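Local coordinates for protein porin (Acinetobacter baumannii AB307-0294, PDB 5DL7) that probably acts as an OprD-family outer-membrane porin, a beta-barrel channel that binds calcium and may let small molecules such as vanillate pass, at residues 94-97 and 101-104; 184-189 and 312-317; 293-296 and 301-304. All coordinates share one frame; numbering follows the deposited sequence.

Contact 1: residues 94-97 and 101-104. With CA (calcium ion), chain C; CA (calcium ion), chain E.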
ATOM      1  N   LEU A  94       6.462  14.124   4.626  1.00 27.92           N
ATOM      2  CA  LEU A  94       6.563  15.562   4.257  1.00 27.61           C
ATOM      3  C   LEU A  94       7.535  15.665   3.002  1.00 28.35           C
ATOM      4  O   LEU A  94       8.504  14.829   2.876  1.00 29.02           O
ATOM      5  CB  LEU A  94       7.220  16.343   5.365  1.00 30.95           C
ATOM      6  CG  LEU A  94       6.384  16.487   6.672  1.00 30.19           C
ATOM      7  CD1 LEU A  94       7.282  16.921   7.816  1.00 33.19           C
ATOM      8  CD2 LEU A  94       5.282  17.497   6.450  1.00 30.90           C
ATOM      9  N   PRO A  95       7.286  16.648   2.166  1.00 30.10           N
ATOM     10  CA  PRO A  95       8.271  16.950   1.066  1.00 31.21           C
ATOM     11  C   PRO A  95       9.605  17.317   1.644  1.00 31.39           C
ATOM     12  O   PRO A  95       9.737  18.008   2.715  1.00 30.48           O
ATOM     13  CB  PRO A  95       7.612  18.036   0.264  1.00 32.00           C
ATOM     14  CG  PRO A  95       6.161  18.112   0.778  1.00 31.58           C
ATOM     15  CD  PRO A  95       6.260  17.697   2.223  1.00 31.19           C
ATOM     16  N   VAL A  96      10.646  16.733   1.013  1.00 32.17           N
ATOM     17  CA  VAL A  96      12.019  17.047   1.501  1.00 33.74           C
ATOM     18  C   VAL A  96      12.827  17.652   0.334  1.00 37.33           C
ATOM     19  O   VAL A  96      12.802  17.073  -0.747  1.00 38.24           O
ATOM     20  CB  VAL A  96      12.700  15.746   1.977  1.00 36.25           C
ATOM     21  CG1 VAL A  96      14.100  15.978   2.345  1.00 38.79           C
ATOM     22  CG2 VAL A  96      12.009  15.252   3.308  1.00 34.99           C
ATOM     23  N   ASN A  97      13.518  18.735   0.604  1.00 40.18           N
ATOM     24  CA  ASN A  97      14.311  19.413  -0.401  1.00 42.83           C
ATOM     25  C   ASN A  97      15.671  18.767  -0.580  1.00 46.74           C
ATOM     26  O   ASN A  97      16.163  17.865   0.214  1.00 44.54           O
ATOM     27  CB  ASN A  97      14.469  20.820   0.062  1.00 42.79           C
ATOM     28  CG  ASN A  97      13.114  21.534   0.082  1.00 43.88           C
ATOM     29  OD1 ASN A  97      12.467  21.539  -0.890  1.00 42.74           O
ATOM     30  ND2 ASN A  97      12.684  22.023   1.206  1.00 43.74           N
ATOM     31  N   SER A 101      16.070  19.713   4.049  1.00 41.95           N
ATOM     32  CA  SER A 101      15.113  20.507   4.839  1.00 41.69           C
ATOM     33  C   SER A 101      13.698  20.007   4.380  1.00 38.70           C
ATOM     34  O   SER A 101      13.405  19.753   3.192  1.00 38.58           O
ATOM     35  CB  SER A 101      15.315  22.061   4.673  1.00 42.86           C
ATOM     36  OG  SER A 101      15.067  22.256   3.320  1.00 45.37           O
ATOM     37  N   ARG A 102      12.813  19.974   5.380  1.00 38.79           N
ATOM     38  CA  ARG A 102      11.376  19.710   5.058  1.00 35.15           C
ATOM     39  C   ARG A 102      10.688  20.986   4.604  1.00 36.68           C
ATOM     40  O   ARG A 102      10.864  21.987   5.263  1.00 35.71           O
ATOM     41  CB  ARG A 102      10.684  19.295   6.364  1.00 36.19           C
ATOM     42  CG  ARG A 102      10.880  17.797   6.519  1.00 35.87           C
ATOM     43  CD  ARG A 102      12.307  17.254   6.591  1.00 36.18           C
ATOM     44  NE  ARG A 102      12.288  15.831   7.043  1.00 34.28           N
ATOM     45  CZ  ARG A 102      13.347  15.006   7.030  1.00 37.02           C
ATOM     46  NH1 ARG A 102      14.531  15.395   6.523  1.00 36.65           N
ATOM     47  NH2 ARG A 102      13.296  13.762   7.545  1.00 34.16           N
ATOM     48  N   ASP A 103       9.786  20.865   3.655  1.00 33.38           N
ATOM     49  CA  ASP A 103       8.755  21.832   3.584  1.00 36.51           C
ATOM     50  C   ASP A 103       7.794  21.701   4.792  1.00 36.31           C
ATOM     51  O   ASP A 103       7.370  20.601   5.045  1.00 37.02           O
ATOM     52  CB  ASP A 103       7.997  21.622   2.308  1.00 36.72           C
ATOM     53  CG  ASP A 103       8.853  21.997   1.003  1.00 39.19           C
ATOM     54  OD1 ASP A 103       9.790  22.860   1.158  1.00 40.75           O
ATOM     55  OD2 ASP A 103       8.558  21.444  -0.050  1.00 42.42           O
ATOM     56  N   ASP A 104       7.399  22.792   5.364  1.00 37.30           N
ATOM     57  CA  ASP A 104       6.667  22.808   6.617  1.00 38.04           C
ATOM     58  C   ASP A 104       5.143  22.690   6.456  1.00 38.94           C
ATOM     59  O   ASP A 104       4.439  22.377   7.457  1.00 35.82           O
ATOM     60  CB  ASP A 104       7.046  23.960   7.429  1.00 42.30           C
ATOM     61  CG  ASP A 104       8.513  23.866   7.856  1.00 45.31           C
ATOM     62  OD1 ASP A 104       9.067  22.763   8.178  1.00 41.51           O
ATOM     63  OD2 ASP A 104       9.194  24.867   7.742  1.00 48.95           O
TER
HETATM   64 CA    CA C 502      10.422  22.604  -1.409  1.00 52.82          CA
HETATM   65 CA    CA E 504      11.427  23.435   7.184  1.00 54.91          CA
HETATM   66  O   HOH W   1      10.071  20.519  -2.409  1.00 53.38           O
HETATM   67  O   HOH W   2      11.830  24.662   5.407  1.00 51.98           O
HETATM   68  O   HOH W   3      12.067  21.542   8.749  1.00 42.83           O
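OD1 of Asp103 is gripped from two directions: it ligates a calcium ion together with OD2, and it accepts a nearly straight bond (167°) from Asn97 ND2 at 3.0 Å. The amide meets this oxygen from above the carboxylate plane, while the oxygen itself lies in the plane of the Asn97 amide. The other half of that amide faces the same metal, with Asn97 OD1 2.4 Å from the calcium, and a water adds a further ligand. The second N-H of Asn97 ND2 reaches Ser101 OG at 3.2 Å, a hydroxyl that also bonds to Asp99. The backbone also pins the hairpin-like loop, Asn97 N to Ser101 O (2.8 Å) and Asp103 N to Pro95 O (3.0 Å), around a single bridge between Val96 and Arg102. Val96 CG2 rests over one face of the Arg102 guanidinium, toward its rim; NE of this arginine forms a salt bridge with Asp48 and NH1 bonds to Tyr88 O. The carbonyl of Arg102 and both carboxylate oxygens of Asp104 hold a second calcium, joined by two waters. Each ion probably offsets the charge of the carboxylate that chelates it and helps to fix the shape of the loop.

Contact 2: residues 184-189 and 312-317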
ATOM      1  N   ASN A 184      14.029   2.004  -8.027  1.00 22.47           N
ATOM      2  CA  ASN A 184      15.022   0.895  -8.142  1.00 22.32           C
ATOM      3  C   ASN A 184      15.326   0.460  -6.723  1.00 25.51           C
ATOM      4  O   ASN A 184      16.033   1.111  -5.999  1.00 29.29           O
ATOM      5  CB  ASN A 184      16.232   1.386  -8.910  1.00 22.31           C
ATOM      6  CG  ASN A 184      17.085   0.199  -9.454  1.00 25.98           C
ATOM      7  OD1 ASN A 184      16.505  -0.915  -9.547  1.00 25.06           O
ATOM      8  ND2 ASN A 184      18.309   0.449  -9.751  1.00 24.71           N
ATOM      9  N   ILE A 185      14.746  -0.592  -6.274  1.00 21.51           N
ATOM     10  CA  ILE A 185      14.866  -1.051  -4.881  1.00 20.23           C
ATOM     11  C   ILE A 185      16.051  -2.032  -4.801  1.00 20.79           C
ATOM     12  O   ILE A 185      16.030  -3.019  -5.607  1.00 21.43           O
ATOM     13  CB  ILE A 185      13.567  -1.699  -4.443  1.00 23.18           C
ATOM     14  CG1 ILE A 185      12.489  -0.585  -4.417  1.00 24.67           C
ATOM     15  CG2 ILE A 185      13.699  -2.339  -3.090  1.00 24.04           C
ATOM     16  CD1 ILE A 185      11.172  -1.164  -4.485  1.00 30.93           C
ATOM     17  N   ASN A 186      17.037  -1.786  -3.943  1.00 20.37           N
ATOM     18  CA  ASN A 186      18.150  -2.732  -3.885  1.00 20.80           C
ATOM     19  C   ASN A 186      18.798  -3.015  -5.207  1.00 21.53           C
ATOM     20  O   ASN A 186      19.339  -4.107  -5.433  1.00 21.61           O
ATOM     21  CB  ASN A 186      17.796  -4.068  -3.207  1.00 21.19           C
ATOM     22  CG  ASN A 186      17.191  -3.885  -1.809  1.00 22.54           C
ATOM     23  OD1 ASN A 186      17.460  -2.895  -1.109  1.00 23.29           O
ATOM     24  ND2 ASN A 186      16.308  -4.788  -1.411  1.00 21.83           N
ATOM     25  N   HIS A 187      18.903  -1.950  -6.051  1.00 19.44           N
ATOM     26  CA  HIS A 187      19.493  -2.099  -7.379  1.00 19.86           C
ATOM     27  C   HIS A 187      18.964  -3.311  -8.151  1.00 18.90           C
ATOM     28  O   HIS A 187      19.776  -3.919  -8.935  1.00 19.83           O
ATOM     29  CB  HIS A 187      20.986  -2.150  -7.277  1.00 22.17           C
ATOM     30  CG  HIS A 187      21.619  -0.999  -6.557  1.00 23.58           C
ATOM     31  ND1 HIS A 187      21.747   0.195  -7.173  1.00 27.78           N
ATOM     32  CD2 HIS A 187      21.993  -0.778  -5.229  1.00 25.61           C
ATOM     33  CE1 HIS A 187      22.264   1.116  -6.355  1.00 27.38           C
ATOM     34  NE2 HIS A 187      22.405   0.545  -5.162  1.00 28.60           N
ATOM     35  N   ARG A 188      17.701  -3.540  -8.052  1.00 19.01           N
ATOM     36  CA  ARG A 188      16.999  -4.682  -8.669  1.00 21.07           C
ATOM     37  C   ARG A 188      17.076  -4.695 -10.199  1.00 22.62           C
ATOM     38  O   ARG A 188      17.271  -5.738 -10.887  1.00 21.09           O
ATOM     39  CB  ARG A 188      15.573  -4.686  -8.180  1.00 23.34           C
ATOM     40  CG  ARG A 188      14.685  -5.790  -8.578  1.00 27.61           C
ATOM     41  CD  ARG A 188      13.384  -5.691  -7.735  1.00 26.26           C
ATOM     42  NE  ARG A 188      13.630  -5.883  -6.332  1.00 24.68           N
ATOM     43  CZ  ARG A 188      12.767  -5.705  -5.295  1.00 27.78           C
ATOM     44  NH1 ARG A 188      11.562  -5.253  -5.550  1.00 26.66           N
ATOM     45  NH2 ARG A 188      13.031  -5.859  -4.095  1.00 24.48           N
ATOM     46  N   PHE A 189      17.022  -3.471 -10.744  1.00 20.02           N
ATOM     47  CA  PHE A 189      17.064  -3.176 -12.140  1.00 20.73           C
ATOM     48  C   PHE A 189      18.153  -2.191 -12.482  1.00 24.12           C
ATOM     49  O   PHE A 189      18.962  -1.807 -11.610  1.00 24.29           O
ATOM     50  CB  PHE A 189      15.659  -2.719 -12.605  1.00 20.22           C
ATOM     51  CG  PHE A 189      14.539  -3.603 -12.237  1.00 19.73           C
ATOM     52  CD1 PHE A 189      14.355  -4.859 -12.871  1.00 19.36           C
ATOM     53  CD2 PHE A 189      13.716  -3.312 -11.199  1.00 19.12           C
ATOM     54  CE1 PHE A 189      13.366  -5.745 -12.470  1.00 19.22           C
ATOM     55  CE2 PHE A 189      12.656  -4.165 -10.837  1.00 20.09           C
ATOM     56  CZ  PHE A 189      12.492  -5.353 -11.427  1.00 19.57           C
ATOM     57  N   TYR A 312      10.489  -7.385   0.896  1.00 21.04           N
ATOM     58  CA  TYR A 312      10.572  -8.887   0.863  1.00 20.41           C
ATOM     59  C   TYR A 312      10.355  -9.456  -0.522  1.00 20.30           C
ATOM     60  O   TYR A 312      10.054 -10.632  -0.654  1.00 21.98           O
ATOM     61  CB  TYR A 312       9.644  -9.517   1.922  1.00 23.29           C
ATOM     62  CG  TYR A 312      10.160  -9.432   3.315  1.00 21.66           C
ATOM     63  CD1 TYR A 312       9.879  -8.362   4.060  1.00 23.13           C
ATOM     64  CD2 TYR A 312      10.793 -10.453   3.881  1.00 22.27           C
ATOM     65  CE1 TYR A 312      10.390  -8.208   5.370  1.00 21.34           C
ATOM     66  CE2 TYR A 312      11.294 -10.396   5.160  1.00 22.36           C
ATOM     67  CZ  TYR A 312      11.083  -9.285   5.911  1.00 22.70           C
ATOM     68  OH  TYR A 312      11.611  -9.123   7.189  1.00 24.26           O
ATOM     69  N   SER A 313      10.677  -8.678  -1.583  1.00 19.29           N
ATOM     70  CA  SER A 313      10.359  -8.999  -2.974  1.00 18.04           C
ATOM     71  C   SER A 313      11.606  -9.115  -3.870  1.00 18.25           C
ATOM     72  O   SER A 313      11.484  -8.901  -5.130  1.00 19.83           O
ATOM     73  CB  SER A 313       9.292  -8.003  -3.549  1.00 20.35           C
ATOM     74  OG  SER A 313       8.075  -8.034  -2.703  1.00 21.49           O
ATOM     75  N   ASN A 314      12.753  -9.433  -3.283  1.00 19.19           N
ATOM     76  CA  ASN A 314      14.014  -9.509  -4.039  1.00 18.14           C
ATOM     77  C   ASN A 314      14.066 -10.718  -4.915  1.00 19.67           C
ATOM     78  O   ASN A 314      13.338 -11.747  -4.678  1.00 19.99           O
ATOM     79  CB  ASN A 314      15.135  -9.529  -3.033  1.00 19.11           C
ATOM     80  CG  ASN A 314      15.226  -8.217  -2.302  1.00 23.49           C
ATOM     81  OD1 ASN A 314      15.604  -7.191  -2.899  1.00 21.69           O
ATOM     82  ND2 ASN A 314      14.802  -8.141  -1.035  1.00 21.33           N
ATOM     83  N   LYS A 315      14.970 -10.674  -5.891  1.00 19.44           N
ATOM     84  CA  LYS A 315      15.315 -11.797  -6.767  1.00 19.29           C
ATOM     85  C   LYS A 315      15.630 -13.061  -5.878  1.00 19.98           C
ATOM     86  O   LYS A 315      16.429 -13.033  -4.926  1.00 19.66           O
ATOM     87  CB  LYS A 315      16.488 -11.457  -7.663  1.00 20.14           C
ATOM     88  CG  LYS A 315      16.751 -12.592  -8.644  1.00 24.01           C
ATOM     89  CD  LYS A 315      18.032 -12.914  -9.183  1.00 32.02           C
ATOM     90  CE  LYS A 315      18.175 -14.107 -10.092  1.00 27.63           C
ATOM     91  NZ  LYS A 315      18.769 -15.218  -9.497  1.00 31.40           N
ATOM     92  N   ASP A 316      14.941 -14.134  -6.183  1.00 20.25           N
ATOM     93  CA  ASP A 316      15.048 -15.451  -5.566  1.00 20.30           C
ATOM     94  C   ASP A 316      14.657 -15.583  -4.138  1.00 21.60           C
ATOM     95  O   ASP A 316      14.796 -16.662  -3.546  1.00 22.31           O
ATOM     96  CB  ASP A 316      16.408 -16.015  -5.761  1.00 23.19           C
ATOM     97  CG  ASP A 316      16.631 -16.429  -7.299  1.00 26.19           C
ATOM     98  OD1 ASP A 316      15.775 -16.523  -8.152  1.00 28.46           O
ATOM     99  OD2 ASP A 316      17.751 -16.912  -7.404  1.00 31.30           O
ATOM    100  N   GLU A 317      14.076 -14.515  -3.571  1.00 20.11           N
ATOM    101  CA  GLU A 317      13.830 -14.526  -2.113  1.00 19.32           C
ATOM    102  C   GLU A 317      12.662 -15.470  -1.797  1.00 21.73           C
ATOM    103  O   GLU A 317      11.591 -15.321  -2.392  1.00 20.70           O
ATOM    104  CB  GLU A 317      13.483 -13.141  -1.719  1.00 19.34           C
ATOM    105  CG  GLU A 317      13.278 -12.924  -0.235  1.00 21.30           C
ATOM    106  CD  GLU A 317      13.361 -11.533   0.297  1.00 20.80           C
ATOM    107  OE1 GLU A 317      13.410 -10.563  -0.495  1.00 19.84           O
ATOM    108  OE2 GLU A 317      13.377 -11.408   1.599  1.00 22.03           O
TER
HETATM  109  O   HOH W   4      13.837  -5.599   0.056  1.00 29.28           O
HETATM  110  O   HOH W   5      16.023  -7.846  -5.622  1.00 24.56           O
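Two loops of the porin meet where Asn186 and Arg188, from the loop between strands 181-182 and 193-194, reach Asn314 in the loop that leads into strand 318-327. The shared acceptor is Asn314 OD1. Asn186 ND2 approaches it in the carbonyl plane, on a lone pair, at 2.9 Å and almost straight (173°), the two amides being nearly coplanar. Arg188 NH2 comes to the same oxygen from above that plane, at 3.1 Å, with its guanidinium turned almost perpendicular to the Asn314 amide. An extended start, CG anti to the backbone N (chi1 -176°), and a later bend at chi3 carry the Arg188 head across. Ser313 O sits over the centre of one guanidinium face, 3.4 Å from Arg188 CZ, and Ile185 CB covers the opposite face; NH1 forms a salt bridge with Asp311. One water links Arg188 NE, Asn314 OD1 and Lys315 N. Glu317 OE1 takes both the side-chain ND2 (2.8 Å) and the backbone N (3.1 Å) of Asn314, which probably helps to turn its OD1 toward the other loop. This second-shell grip spans a type II beta turn from Asn314 to Glu317, with a side-chain carboxylate bracing the turn just ahead of a barrel strand.

Contact 3: residues 293-296 and 301-304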
ATOM      1  N   LEU A 293      10.821  -8.583  -8.463  1.00 18.64           N
ATOM      2  CA  LEU A 293       9.493  -8.123  -8.849  1.00 18.18           C
ATOM      3  C   LEU A 293       9.435  -6.573  -9.118  1.00 19.90           C
ATOM      4  O   LEU A 293       9.787  -5.826  -8.239  1.00 18.15           O
ATOM      5  CB  LEU A 293       8.472  -8.360  -7.739  1.00 19.09           C
ATOM      6  CG  LEU A 293       7.013  -7.979  -7.955  1.00 19.54           C
ATOM      7  CD1 LEU A 293       6.376  -8.762  -9.076  1.00 19.13           C
ATOM      8  CD2 LEU A 293       6.244  -7.994  -6.659  1.00 22.88           C
ATOM      9  N   PRO A 294       9.053  -6.184 -10.292  1.00 18.43           N
ATOM     10  CA  PRO A 294       8.781  -4.726 -10.527  1.00 19.26           C
ATOM     11  C   PRO A 294       7.397  -4.320 -10.140  1.00 19.02           C
ATOM     12  O   PRO A 294       6.450  -5.096 -10.183  1.00 18.86           O
ATOM     13  CB  PRO A 294       8.933  -4.511 -12.054  1.00 20.50           C
ATOM     14  CG  PRO A 294       8.399  -5.875 -12.586  1.00 20.75           C
ATOM     15  CD  PRO A 294       8.779  -6.928 -11.556  1.00 19.18           C
ATOM     16  N   PHE A 295       7.272  -3.008  -9.798  1.00 20.40           N
ATOM     17  CA  PHE A 295       5.979  -2.383  -9.519  1.00 17.78           C
ATOM     18  C   PHE A 295       6.130  -0.866  -9.610  1.00 17.66           C
ATOM     19  O   PHE A 295       7.288  -0.428  -9.672  1.00 17.81           O
ATOM     20  CB  PHE A 295       5.352  -2.876  -8.169  1.00 17.39           C
ATOM     21  CG  PHE A 295       6.330  -2.903  -6.994  1.00 18.71           C
ATOM     22  CD1 PHE A 295       6.462  -1.747  -6.201  1.00 19.94           C
ATOM     23  CD2 PHE A 295       7.037  -4.078  -6.666  1.00 19.03           C
ATOM     24  CE1 PHE A 295       7.316  -1.752  -5.151  1.00 22.26           C
ATOM     25  CE2 PHE A 295       7.947  -4.099  -5.666  1.00 19.54           C
ATOM     26  CZ  PHE A 295       8.121  -2.909  -4.910  1.00 20.91           C
ATOM     27  N   LEU A 296       5.059  -0.168  -9.560  1.00 17.42           N
ATOM     28  CA  LEU A 296       5.111   1.299  -9.770  1.00 18.40           C
ATOM     29  C   LEU A 296       5.868   1.990  -8.678  1.00 19.66           C
ATOM     30  O   LEU A 296       5.882   1.576  -7.516  1.00 20.25           O
ATOM     31  CB  LEU A 296       3.694   1.844  -9.998  1.00 20.87           C
ATOM     32  CG  LEU A 296       3.112   1.409 -11.307  1.00 20.37           C
ATOM     33  CD1 LEU A 296       1.586   1.656 -11.309  1.00 22.57           C
ATOM     34  CD2 LEU A 296       3.636   2.188 -12.501  1.00 23.60           C
ATOM     35  N   SER A 301       5.490  -2.934  -2.247  1.00 22.23           N
ATOM     36  CA  SER A 301       5.241  -4.140  -3.118  1.00 20.43           C
ATOM     37  C   SER A 301       3.854  -4.677  -2.975  1.00 19.75           C
ATOM     38  O   SER A 301       3.234  -4.637  -1.867  1.00 21.19           O
ATOM     39  CB  SER A 301       6.251  -5.249  -2.641  1.00 21.27           C
ATOM     40  OG  SER A 301       5.968  -6.440  -3.392  1.00 22.16           O
ATOM     41  N   PRO A 302       3.248  -5.105  -4.034  1.00 20.34           N
ATOM     42  CA  PRO A 302       1.880  -5.600  -4.066  1.00 19.90           C
ATOM     43  C   PRO A 302       1.607  -7.016  -3.601  1.00 20.46           C
ATOM     44  O   PRO A 302       0.490  -7.480  -3.659  1.00 20.19           O
ATOM     45  CB  PRO A 302       1.450  -5.394  -5.520  1.00 19.71           C
ATOM     46  CG  PRO A 302       2.694  -5.771  -6.221  1.00 19.78           C
ATOM     47  CD  PRO A 302       3.790  -5.020  -5.417  1.00 19.13           C
ATOM     48  N   VAL A 303       2.636  -7.651  -3.071  1.00 20.41           N
ATOM     49  CA  VAL A 303       2.546  -9.053  -2.628  1.00 20.69           C
ATOM     50  C   VAL A 303       1.826  -9.157  -1.306  1.00 20.79           C
ATOM     51  O   VAL A 303       1.519  -8.200  -0.642  1.00 20.70           O
ATOM     52  CB  VAL A 303       4.003  -9.607  -2.550  1.00 20.62           C
ATOM     53  CG1 VAL A 303       4.768  -9.527  -3.865  1.00 23.75           C
ATOM     54  CG2 VAL A 303       4.767  -8.985  -1.425  1.00 21.01           C
ATOM     55  N   VAL A 304       1.507 -10.402  -0.942  1.00 20.18           N
ATOM     56  CA  VAL A 304       0.600 -10.553   0.165  1.00 22.33           C
ATOM     57  C   VAL A 304       1.113 -10.085   1.474  1.00 22.21           C
ATOM     58  O   VAL A 304       0.371  -9.667   2.332  1.00 22.76           O
ATOM     59  CB  VAL A 304       0.038 -12.011   0.231  1.00 24.27           C
ATOM     60  CG1 VAL A 304       0.970 -12.923   0.796  1.00 33.68           C
ATOM     61  CG2 VAL A 304      -1.080 -12.096   1.302  1.00 30.66           C
TER
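Phe295 leaves its backbone with CB 3.8 Å from Pro302 CD, and each atom farther out finds a partner on the 301-304 segment. CG and CD2 stay beside the same proline carbon, CD2 at 3.6 Å, where the proline meets the ring obliquely. The outer half of the ring passes to Ser301: CE1 approaches the serine N, CE2 lies 3.7 Å from Ser301 CB, and CZ at the tip is 3.6 Å from Ser301 CA. That alpha carbon stands over the centre of the ring, 14° from its normal, making a CH-pi contact. The geometry depends on an uncommon first torsion, with CG placed between the backbone N and the carbonyl carbon (chi1 46°), which swings the ring flat against the serine backbone.

Leu293 supplies the second point of attachment. Its CD2 touches Val303 CG1 at 3.5 Å as the two side chains run past each other in opposite directions, and the same methyl lies 3.6 Å from Ser301 OG. The hydroxyl has its polar partner elsewhere, in Ser313 OG. No hydrogen bond joins the two segments; their direct contact is van der Waals packing and the CH-pi contact. Around them, Phe249 of strand 240-253 touches both Leu293 and Pro302, while His266 and Ser268 of strand 263-275 meet Val303. The arrangement is that of a long porin loop folded back on itself, its apolar residues packed together and against neighbouring strands of the barrel.

All three contacts lie in loops of the barrel protein; segment 184-189 sits between the two strands of a small separate sheet, 181-182 and 193-194. Contact 1 closes first along the chain, between strands 66-79 and 105-117. Contact 3 is nested within the chain span closed by contact 2, their centres 10 Å apart, and segments 293-296, 301-304 and 312-317 share the loop between strands 278-288 and 318-327. These two touch through a probable hydrogen bond from Arg188 to Leu293 and the packing of Ile185 against Phe295. Contact 1 is thus a calcium-bound loop set apart, its nearest atoms about 17 Å from either of the others, while contacts 2 and 3 form one continuous cluster with no metal ligand among their residues.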